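Local coordinates for glycoside hydrolase family protein (Novosphingobium sp. PP1Y, PDB 6Q2F) that probably hydrolyses terminal alpha-L-rhamnosyl residues from glycosides, as an alpha-L-rhamnosidase, at residues A[600-611]-A[638-649]; A[622-630]-A[665-673]. All coordinates share one frame; numbering follows the deposited sequence.

Contact 1 (A[600-611]-A[638-649]); sequences SHADIPMAALWT and QNLVAAESMTAS. With NA (sodium ion), chain B.
Trp610 and Thr647 meet near the C-terminal ends of two parallel strands. The Trp610 CB lies 3.6 Å from Thr647 O. With CG turned anti to the carbonyl carbon (chi1 -75°), the indole lies against the Thr647 side chain. Thr647 CB stands over the five-membered ring, 3.6 Å from its centroid and 8° off the normal, a CH-pi contact. Thr647 CG2 covers CE2 and CZ2, and CZ3 comes near Ser649 CB. At the ring edge NE1 donates to a water, which in turn donates to Glu644 OE2. Replacing the indole by an alanine is likely to uncover Thr647 and leave the Glu644-bound water without its N-H donor. Glu644 OE1 binds the sodium ion at 2.6 Å, with Asp503, Ser504, Glu583 and Glu586. Backbone bonds alternate from Ala642 N to Pro605 O up to Thr611 N to Thr647 O. Met646 is the extra residue of a beta bulge in strand 642-649. At the other end Gln638 NE2 donates to Ala602 O (3.0 Å), close to its own amide plane. The two strands and helix 620-636 form a beta-alpha-beta unit. Strands 579-582 and 674-677 continue the parallel sheet beyond them.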
loop_
_atom_site.group_PDB
_atom_site.type_symbol
_atom_site.label_atom_id
_atom_site.label_comp_id
_atom_site.label_asym_id
_atom_site.label_seq_id
_atom_site.Cartn_x
_atom_site.Cartn_y
_atom_site.Cartn_z
ATOM N N SER A 600 -10.710 2.459 7.675
ATOM C CA SER A 600 -11.809 3.369 7.973
ATOM C C SER A 600 -11.915 3.701 9.456
ATOM O O SER A 600 -12.515 4.716 9.819
ATOM C CB SER A 600 -13.119 2.744 7.476
ATOM O OG SER A 600 -13.348 1.520 8.158
ATOM N N HIS A 601 -11.383 2.842 10.314
ATOM C CA HIS A 601 -11.413 3.031 11.760
ATOM C C HIS A 601 -10.190 3.757 12.292
ATOM O O HIS A 601 -10.194 4.185 13.450
ATOM C CB HIS A 601 -11.527 1.676 12.470
ATOM C CG HIS A 601 -12.616 0.802 11.933
ATOM N ND1 HIS A 601 -13.954 1.078 12.127
ATOM C CD2 HIS A 601 -12.569 -0.360 11.236
ATOM C CE1 HIS A 601 -14.680 0.133 11.560
ATOM N NE2 HIS A 601 -13.864 -0.746 11.006
ATOM N N ALA A 602 -9.148 3.879 11.487
ATOM C CA ALA A 602 -7.912 4.473 11.961
ATOM C C ALA A 602 -8.047 5.986 12.004
ATOM O O ALA A 602 -8.834 6.583 11.268
ATOM C CB ALA A 602 -6.736 4.079 11.062
ATOM N N ASP A 603 -7.286 6.605 12.897
ATOM C CA ASP A 603 -7.261 8.064 12.967
ATOM C C ASP A 603 -6.548 8.661 11.769
ATOM O O ASP A 603 -6.900 9.751 11.307
ATOM C CB ASP A 603 -6.570 8.508 14.248
ATOM C CG ASP A 603 -7.296 8.032 15.470
ATOM O OD1 ASP A 603 -7.026 6.892 15.895
ATOM O OD2 ASP A 603 -8.142 8.796 15.974
ATOM N N ILE A 604 -5.519 7.972 11.283
ATOM C CA ILE A 604 -4.748 8.471 10.155
ATOM C C ILE A 604 -4.570 7.346 9.141
ATOM O O ILE A 604 -3.679 6.494 9.295
ATOM C CB ILE A 604 -3.414 9.057 10.625
ATOM C CG1 ILE A 604 -3.682 10.141 11.671
ATOM C CG2 ILE A 604 -2.684 9.667 9.466
ATOM C CD1 ILE A 604 -2.506 10.509 12.495
ATOM N N PRO A 605 -5.418 7.286 8.118
ATOM C CA PRO A 605 -5.202 6.323 7.037
ATOM C C PRO A 605 -3.847 6.563 6.401
ATOM O O PRO A 605 -3.414 7.703 6.244
ATOM C CB PRO A 605 -6.350 6.619 6.065
ATOM C CG PRO A 605 -7.407 7.262 6.931
ATOM C CD PRO A 605 -6.622 8.099 7.898
HETATM N N MSE A 606 -3.165 5.481 6.075
HETATM C CA MSE A 606 -1.787 5.546 5.689
HETATM C C MSE A 606 -1.498 4.627 4.510
HETATM O O MSE A 606 -2.054 3.534 4.389
HETATM C CB MSE A 606 -0.878 5.168 6.886
HETATM C CG MSE A 606 0.583 5.448 6.618
HETATM SE SE MSE A 606 1.542 5.293 8.286
HETATM C CE MSE A 606 3.372 5.622 7.657
ATOM N N ALA A 607 -0.625 5.104 3.631
ATOM C CA ALA A 607 -0.212 4.366 2.447
ATOM C C ALA A 607 1.311 4.460 2.363
ATOM O O ALA A 607 1.990 4.771 3.346
ATOM C CB ALA A 607 -0.934 4.929 1.219
ATOM N N ALA A 608 1.861 4.175 1.184
ATOM C CA ALA A 608 3.305 4.168 0.975
ATOM C C ALA A 608 3.618 4.657 -0.439
ATOM O O ALA A 608 2.786 4.563 -1.349
ATOM C CB ALA A 608 3.916 2.760 1.183
ATOM N N LEU A 609 4.829 5.184 -0.617
ATOM C CA LEU A 609 5.351 5.467 -1.955
ATOM C C LEU A 609 6.854 5.259 -1.968
ATOM O O LEU A 609 7.562 5.833 -1.141
ATOM C CB LEU A 609 5.040 6.893 -2.440
ATOM C CG LEU A 609 5.755 7.080 -3.799
ATOM C CD1 LEU A 609 5.025 6.337 -4.957
ATOM C CD2 LEU A 609 6.020 8.545 -4.172
ATOM N N TRP A 610 7.324 4.450 -2.912
ATOM C CA TRP A 610 8.745 4.204 -3.102
ATOM C C TRP A 610 9.318 5.174 -4.137
ATOM O O TRP A 610 8.613 5.650 -5.028
ATOM C CB TRP A 610 8.992 2.768 -3.569
ATOM C CG TRP A 610 8.836 1.721 -2.502
ATOM C CD1 TRP A 610 7.920 1.705 -1.496
ATOM C CD2 TRP A 610 9.624 0.546 -2.346
ATOM N NE1 TRP A 610 8.093 0.596 -0.721
ATOM C CE2 TRP A 610 9.138 -0.134 -1.223
ATOM C CE3 TRP A 610 10.703 0.002 -3.050
ATOM C CZ2 TRP A 610 9.681 -1.340 -0.787
ATOM C CZ3 TRP A 610 11.248 -1.190 -2.611
ATOM C CH2 TRP A 610 10.734 -1.847 -1.487
ATOM N N THR A 611 10.606 5.483 -3.998
ATOM C CA THR A 611 11.282 6.217 -5.050
ATOM C C THR A 611 11.288 5.381 -6.323
ATOM O O THR A 611 11.197 4.149 -6.298
ATOM C CB THR A 611 12.704 6.565 -4.634
ATOM O OG1 THR A 611 13.482 5.369 -4.573
ATOM C CG2 THR A 611 12.680 7.253 -3.258
ATOM N N GLN A 638 -11.294 11.706 8.732
ATOM C CA GLN A 638 -10.015 11.759 9.402
ATOM C C GLN A 638 -9.231 12.976 8.931
ATOM O O GLN A 638 -8.545 13.583 9.690
ATOM C CB GLN A 638 -9.219 10.489 9.212
ATOM C CG GLN A 638 -9.834 9.275 9.838
ATOM C CD GLN A 638 -10.669 8.486 8.878
ATOM O OE1 GLN A 638 -11.177 9.010 7.912
ATOM N NE2 GLN A 638 -10.782 7.229 9.123
ATOM N N ASN A 639 -9.345 13.271 7.646
ATOM C CA ASN A 639 -8.671 14.384 6.977
ATOM C C ASN A 639 -7.169 14.177 6.768
ATOM O O ASN A 639 -6.661 14.436 5.731
ATOM C CB ASN A 639 -9.003 15.744 7.557
ATOM C CG ASN A 639 -8.591 16.881 6.646
ATOM O OD1 ASN A 639 -8.856 16.876 5.488
ATOM N ND2 ASN A 639 -7.938 17.844 7.196
ATOM N N LEU A 640 -6.485 13.710 7.789
ATOM C CA LEU A 640 -5.082 13.421 7.677
ATOM C C LEU A 640 -4.860 12.173 6.826
ATOM O O LEU A 640 -5.567 11.226 6.925
ATOM C CB LEU A 640 -4.473 13.272 9.058
ATOM C CG LEU A 640 -4.440 14.502 9.940
ATOM C CD1 LEU A 640 -4.155 14.182 11.368
ATOM C CD2 LEU A 640 -3.466 15.527 9.444
ATOM N N VAL A 641 -3.865 12.201 5.982
ATOM C CA VAL A 641 -3.518 11.086 5.110
ATOM C C VAL A 641 -2.016 10.908 5.209
ATOM O O VAL A 641 -1.257 11.763 4.733
ATOM C CB VAL A 641 -3.916 11.330 3.647
ATOM C CG1 VAL A 641 -3.530 10.135 2.795
ATOM C CG2 VAL A 641 -5.399 11.646 3.511
ATOM N N ALA A 642 -1.584 9.804 5.795
ATOM C CA ALA A 642 -0.157 9.590 5.953
ATOM C C ALA A 642 0.359 8.684 4.848
ATOM O O ALA A 642 -0.386 7.913 4.235
ATOM C CB ALA A 642 0.168 8.982 7.322
ATOM N N ALA A 643 1.655 8.785 4.596
ATOM C CA ALA A 643 2.301 7.823 3.724
ATOM C C ALA A 643 3.718 7.549 4.193
ATOM O O ALA A 643 4.469 8.463 4.537
ATOM C CB ALA A 643 2.304 8.298 2.271
ATOM N N GLU A 644 4.042 6.267 4.231
ATOM C CA GLU A 644 5.404 5.768 4.308
ATOM C C GLU A 644 6.151 6.227 3.056
ATOM O O GLU A 644 5.948 5.685 1.968
ATOM C CB GLU A 644 5.351 4.244 4.473
ATOM C CG GLU A 644 6.638 3.508 4.402
ATOM C CD GLU A 644 6.376 2.010 4.377
ATOM O OE1 GLU A 644 5.265 1.615 4.793
ATOM O OE2 GLU A 644 7.243 1.260 3.897
ATOM N N SER A 645 7.004 7.238 3.196
ATOM C CA SER A 645 7.414 8.081 2.071
ATOM C C SER A 645 8.863 7.824 1.679
ATOM O O SER A 645 9.772 7.981 2.497
ATOM C CB SER A 645 7.223 9.571 2.390
ATOM O OG SER A 645 5.888 9.882 2.704
HETATM N N MSE A 646 9.063 7.466 0.412
HETATM C CA MSE A 646 10.351 7.565 -0.267
HETATM C C MSE A 646 11.288 6.457 0.093
HETATM O O MSE A 646 12.522 6.631 0.116
HETATM C CB MSE A 646 11.013 8.919 0.007
HETATM C CG MSE A 646 10.226 10.022 -0.629
HETATM SE SE MSE A 646 10.992 11.795 -0.447
HETATM C CE MSE A 646 10.510 11.995 1.262
ATOM N N THR A 647 10.700 5.300 0.351
ATOM C CA THR A 647 11.502 4.098 0.474
ATOM C C THR A 647 12.324 3.924 -0.791
ATOM O O THR A 647 11.836 4.155 -1.904
ATOM C CB THR A 647 10.616 2.879 0.704
ATOM O OG1 THR A 647 9.814 3.099 1.865
ATOM C CG2 THR A 647 11.497 1.652 0.901
ATOM N N ALA A 648 13.587 3.550 -0.614
ATOM C CA ALA A 648 14.515 3.381 -1.716
ATOM C C ALA A 648 15.278 2.084 -1.529
ATOM O O ALA A 648 15.599 1.688 -0.407
ATOM C CB ALA A 648 15.494 4.553 -1.803
ATOM N N SER A 649 15.575 1.435 -2.642
ATOM C CA SER A 649 16.256 0.152 -2.639
ATOM C C SER A 649 17.565 0.254 -3.413
ATOM O O SER A 649 17.574 0.707 -4.558
ATOM C CB SER A 649 15.342 -0.926 -3.235
ATOM O OG SER A 649 16.036 -2.136 -3.367
HETATM NA NA NA B . 4.264 -0.749 4.578
HETATM O O HOH W 1 -7.536 12.198 12.534
HETATM O O HOH W 2 6.604 -0.157 1.671
HETATM O O HOH W 3 13.136 2.217 -4.964
#

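Contact 2 (A[622-630]-A[665-673])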
loop_
_atom_site.group_PDB
_atom_site.type_symbol
_atom_site.label_atom_id
_atom_site.label_comp_id
_atom_site.label_asym_id
_atom_site.label_seq_id
_atom_site.Cartn_x
_atom_site.Cartn_y
_atom_site.Cartn_z
ATOM N N LEU A 622 1.120 1.408 -5.475
ATOM C CA LEU A 622 1.302 2.432 -4.454
ATOM C C LEU A 622 0.497 3.688 -4.763
ATOM O O LEU A 622 0.160 4.440 -3.847
ATOM C CB LEU A 622 2.793 2.760 -4.316
ATOM C CG LEU A 622 3.655 1.554 -3.900
ATOM C CD1 LEU A 622 5.094 1.958 -3.601
ATOM C CD2 LEU A 622 3.047 0.902 -2.682
ATOM N N ILE A 623 0.212 3.944 -6.041
ATOM C CA ILE A 623 -0.729 5.005 -6.399
ATOM C C ILE A 623 -2.123 4.651 -5.885
ATOM O O ILE A 623 -2.774 5.441 -5.198
ATOM C CB ILE A 623 -0.734 5.230 -7.923
ATOM C CG1 ILE A 623 0.673 5.574 -8.465
ATOM C CG2 ILE A 623 -1.792 6.263 -8.302
ATOM C CD1 ILE A 623 1.348 6.780 -7.829
ATOM N N ALA A 624 -2.587 3.438 -6.205
ATOM C CA ALA A 624 -3.869 2.959 -5.683
ATOM C C ALA A 624 -3.886 2.955 -4.159
ATOM O O ALA A 624 -4.877 3.361 -3.544
ATOM C CB ALA A 624 -4.163 1.558 -6.224
ATOM N N ASP A 625 -2.777 2.530 -3.541
ATOM C CA ASP A 625 -2.688 2.496 -2.081
ATOM C C ASP A 625 -2.938 3.878 -1.486
ATOM O O ASP A 625 -3.725 4.035 -0.539
ATOM C CB ASP A 625 -1.310 1.961 -1.670
ATOM C CG ASP A 625 -1.179 1.744 -0.168
ATOM O OD1 ASP A 625 -2.195 1.435 0.489
ATOM O OD2 ASP A 625 -0.044 1.910 0.351
HETATM N N MSE A 626 -2.286 4.899 -2.043
HETATM C CA MSE A 626 -2.428 6.263 -1.556
HETATM C C MSE A 626 -3.800 6.849 -1.872
HETATM O O MSE A 626 -4.364 7.609 -1.083
HETATM C CB MSE A 626 -1.347 7.170 -2.161
HETATM C CG MSE A 626 0.053 7.009 -1.586
HETATM SE SE MSE A 626 1.280 8.308 -2.481
HETATM C CE MSE A 626 1.396 7.488 -4.242
ATOM N N LYS A 627 -4.312 6.540 -3.060
ATOM C CA LYS A 627 -5.608 7.086 -3.438
ATOM C C LYS A 627 -6.698 6.479 -2.566
ATOM O O LYS A 627 -7.615 7.177 -2.119
ATOM C CB LYS A 627 -5.877 6.833 -4.925
ATOM C CG LYS A 627 -7.051 7.650 -5.500
ATOM C CD LYS A 627 -6.800 9.151 -5.437
ATOM C CE LYS A 627 -7.969 9.946 -6.093
ATOM N NZ LYS A 627 -7.747 11.416 -5.948
ATOM N N GLY A 628 -6.575 5.185 -2.261
ATOM C CA GLY A 628 -7.490 4.570 -1.312
ATOM C C GLY A 628 -7.407 5.214 0.052
ATOM O O GLY A 628 -8.426 5.524 0.670
ATOM N N ALA A 629 -6.191 5.419 0.550
ATOM C CA ALA A 629 -6.058 6.017 1.873
ATOM C C ALA A 629 -6.605 7.441 1.882
ATOM O O ALA A 629 -7.256 7.855 2.845
ATOM C CB ALA A 629 -4.593 5.995 2.321
ATOM N N ALA A 630 -6.346 8.210 0.816
ATOM C CA ALA A 630 -6.874 9.568 0.769
ATOM C C ALA A 630 -8.396 9.544 0.731
ATOM O O ALA A 630 -9.051 10.345 1.408
ATOM C CB ALA A 630 -6.322 10.324 -0.442
ATOM N N ASP A 665 6.019 15.451 -4.097
ATOM C CA ASP A 665 4.984 16.140 -4.860
ATOM C C ASP A 665 3.967 15.143 -5.403
ATOM O O ASP A 665 2.765 15.423 -5.430
ATOM C CB ASP A 665 5.620 16.971 -5.988
ATOM C CG ASP A 665 6.455 18.152 -5.461
ATOM O OD1 ASP A 665 6.394 18.466 -4.251
ATOM O OD2 ASP A 665 7.179 18.785 -6.257
ATOM N N LEU A 666 4.418 13.955 -5.799
ATOM C CA LEU A 666 3.481 12.937 -6.250
ATOM C C LEU A 666 2.597 12.459 -5.097
ATOM O O LEU A 666 1.390 12.273 -5.270
ATOM C CB LEU A 666 4.250 11.778 -6.890
ATOM C CG LEU A 666 3.356 10.586 -7.260
ATOM C CD1 LEU A 666 2.317 10.995 -8.352
ATOM C CD2 LEU A 666 4.191 9.390 -7.727
ATOM N N GLU A 667 3.173 12.283 -3.903
ATOM C CA GLU A 667 2.358 11.946 -2.740
ATOM C C GLU A 667 1.352 13.050 -2.444
ATOM O O GLU A 667 0.175 12.784 -2.154
ATOM C CB GLU A 667 3.248 11.728 -1.527
ATOM C CG GLU A 667 4.167 10.535 -1.646
ATOM C CD GLU A 667 5.049 10.406 -0.434
ATOM O OE1 GLU A 667 4.589 10.744 0.675
ATOM O OE2 GLU A 667 6.202 9.978 -0.602
ATOM N N PHE A 668 1.812 14.302 -2.492
ATOM C CA PHE A 668 0.933 15.430 -2.214
ATOM C C PHE A 668 -0.249 15.465 -3.184
ATOM O O PHE A 668 -1.403 15.570 -2.760
ATOM C CB PHE A 668 1.736 16.723 -2.276
ATOM C CG PHE A 668 2.599 16.965 -1.054
ATOM C CD1 PHE A 668 2.148 16.611 0.208
ATOM C CD2 PHE A 668 3.841 17.564 -1.170
ATOM C CE1 PHE A 668 2.909 16.847 1.329
ATOM C CE2 PHE A 668 4.632 17.784 -0.050
ATOM C CZ PHE A 668 4.159 17.432 1.204
ATOM N N VAL A 669 0.016 15.355 -4.493
ATOM C CA VAL A 669 -1.058 15.520 -5.471
ATOM C C VAL A 669 -1.983 14.300 -5.500
ATOM O O VAL A 669 -3.103 14.388 -6.011
ATOM C CB VAL A 669 -0.466 15.822 -6.861
ATOM C CG1 VAL A 669 -0.019 14.534 -7.573
ATOM C CG2 VAL A 669 -1.468 16.622 -7.704
ATOM N N THR A 670 -1.577 13.170 -4.892
ATOM C CA THR A 670 -2.466 12.023 -4.774
ATOM C C THR A 670 -3.350 12.088 -3.536
ATOM O O THR A 670 -4.321 11.328 -3.447
ATOM C CB THR A 670 -1.651 10.734 -4.772
ATOM O OG1 THR A 670 -0.731 10.771 -5.867
ATOM C CG2 THR A 670 -2.573 9.485 -4.948
ATOM N N GLY A 671 -3.062 12.983 -2.590
ATOM C CA GLY A 671 -3.891 13.144 -1.402
ATOM C C GLY A 671 -3.152 12.995 -0.087
ATOM O O GLY A 671 -3.757 13.185 0.976
ATOM N N VAL A 672 -1.867 12.651 -0.094
ATOM C CA VAL A 672 -1.104 12.606 1.144
ATOM C C VAL A 672 -0.911 14.019 1.676
ATOM O O VAL A 672 -0.622 14.959 0.919
ATOM C CB VAL A 672 0.244 11.914 0.903
ATOM C CG1 VAL A 672 1.119 11.985 2.163
ATOM C CG2 VAL A 672 0.003 10.470 0.457
ATOM N N ASN A 673 -1.089 14.184 2.992
ATOM C CA ASN A 673 -0.755 15.455 3.624
ATOM C C ASN A 673 -0.039 15.268 4.957
ATOM O O ASN A 673 0.035 16.216 5.741
ATOM C CB ASN A 673 -2.034 16.315 3.805
ATOM C CG ASN A 673 -3.113 15.595 4.583
ATOM O OD1 ASN A 673 -2.834 14.726 5.408
ATOM N ND2 ASN A 673 -4.359 15.967 4.338
HETATM O O HOH W 4 -7.122 12.254 -3.353
#
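Ile623 reaches Leu666 through its CD1, which lies 3.9 Å from Leu666 CD2. The two side chains cross at about a right angle. Both are partly exposed. One turn on, Met626, present as selenomethionine, fills the middle of the contact. Its CB meets Thr670 CG2 at 3.8 Å. Its CG is near Val672 CG2. The chain then bends at the last torsion (chi3 -71°), and SE rests 3.7 Å from Glu667 CG, on the aliphatic part of that side chain. The carboxylate of Glu667 is engaged elsewhere, with OE1 hydrogen-bonded to Ser645 OG.

Lys627 runs alongside the end of the second helix. Its CB is near Thr670 CG2, and its CD lies 3.9 Å from Thr670 O. NZ donates to a water that donates to Thr670 O, bridging the two helices. The lysine also makes a cation-pi contact with Tyr762. In Thr670, OG1 lies beside the backbone N and anti to the carbonyl carbon (chi1 -49°), which puts CG2 anti to the N and against the first helix. OG1 donates within its own helix, to Leu666 O at 2.7 Å.

Ala630 closes the row. Its CB packs 3.8 Å from Gly671 CA. Gly671 has positive phi and ends the helix in a Schellman motif, with Val672 N bonded back to Glu667 O. Glycine suits this place: its positive phi and the close Ala630 CB both disfavour a side chain.

The axes of helical segments 622-630 and 665-670 approach to 9.9 Å and cross at -42°. Met626 also touches Ala607 and Glu667 touches Leu609, both on strand 604-610. Phe668 packs on helix 712-726, and Val669 on strand 902-908. The two helices lie side by side on one face of the parallel strands, consistent with an alpha/beta barrel.

From the N terminus the chain runs along strand 604-610, helix 620-636, strand 642-649 and helix 657-670. Contact 1 closes the loop from the first strand to the second, around the first helix. Contact 2 closes the loop from the first helix to the second, around the second strand. The two loops therefore cross, since their segments alternate. Together they tie two successive strand-helix pairs of the parallel sheet, an arrangement consistent with a TIM-like barrel. The contacts also touch directly. Val641 N and Asn673 OD1 are 2.8 Å apart, probably hydrogen-bonded.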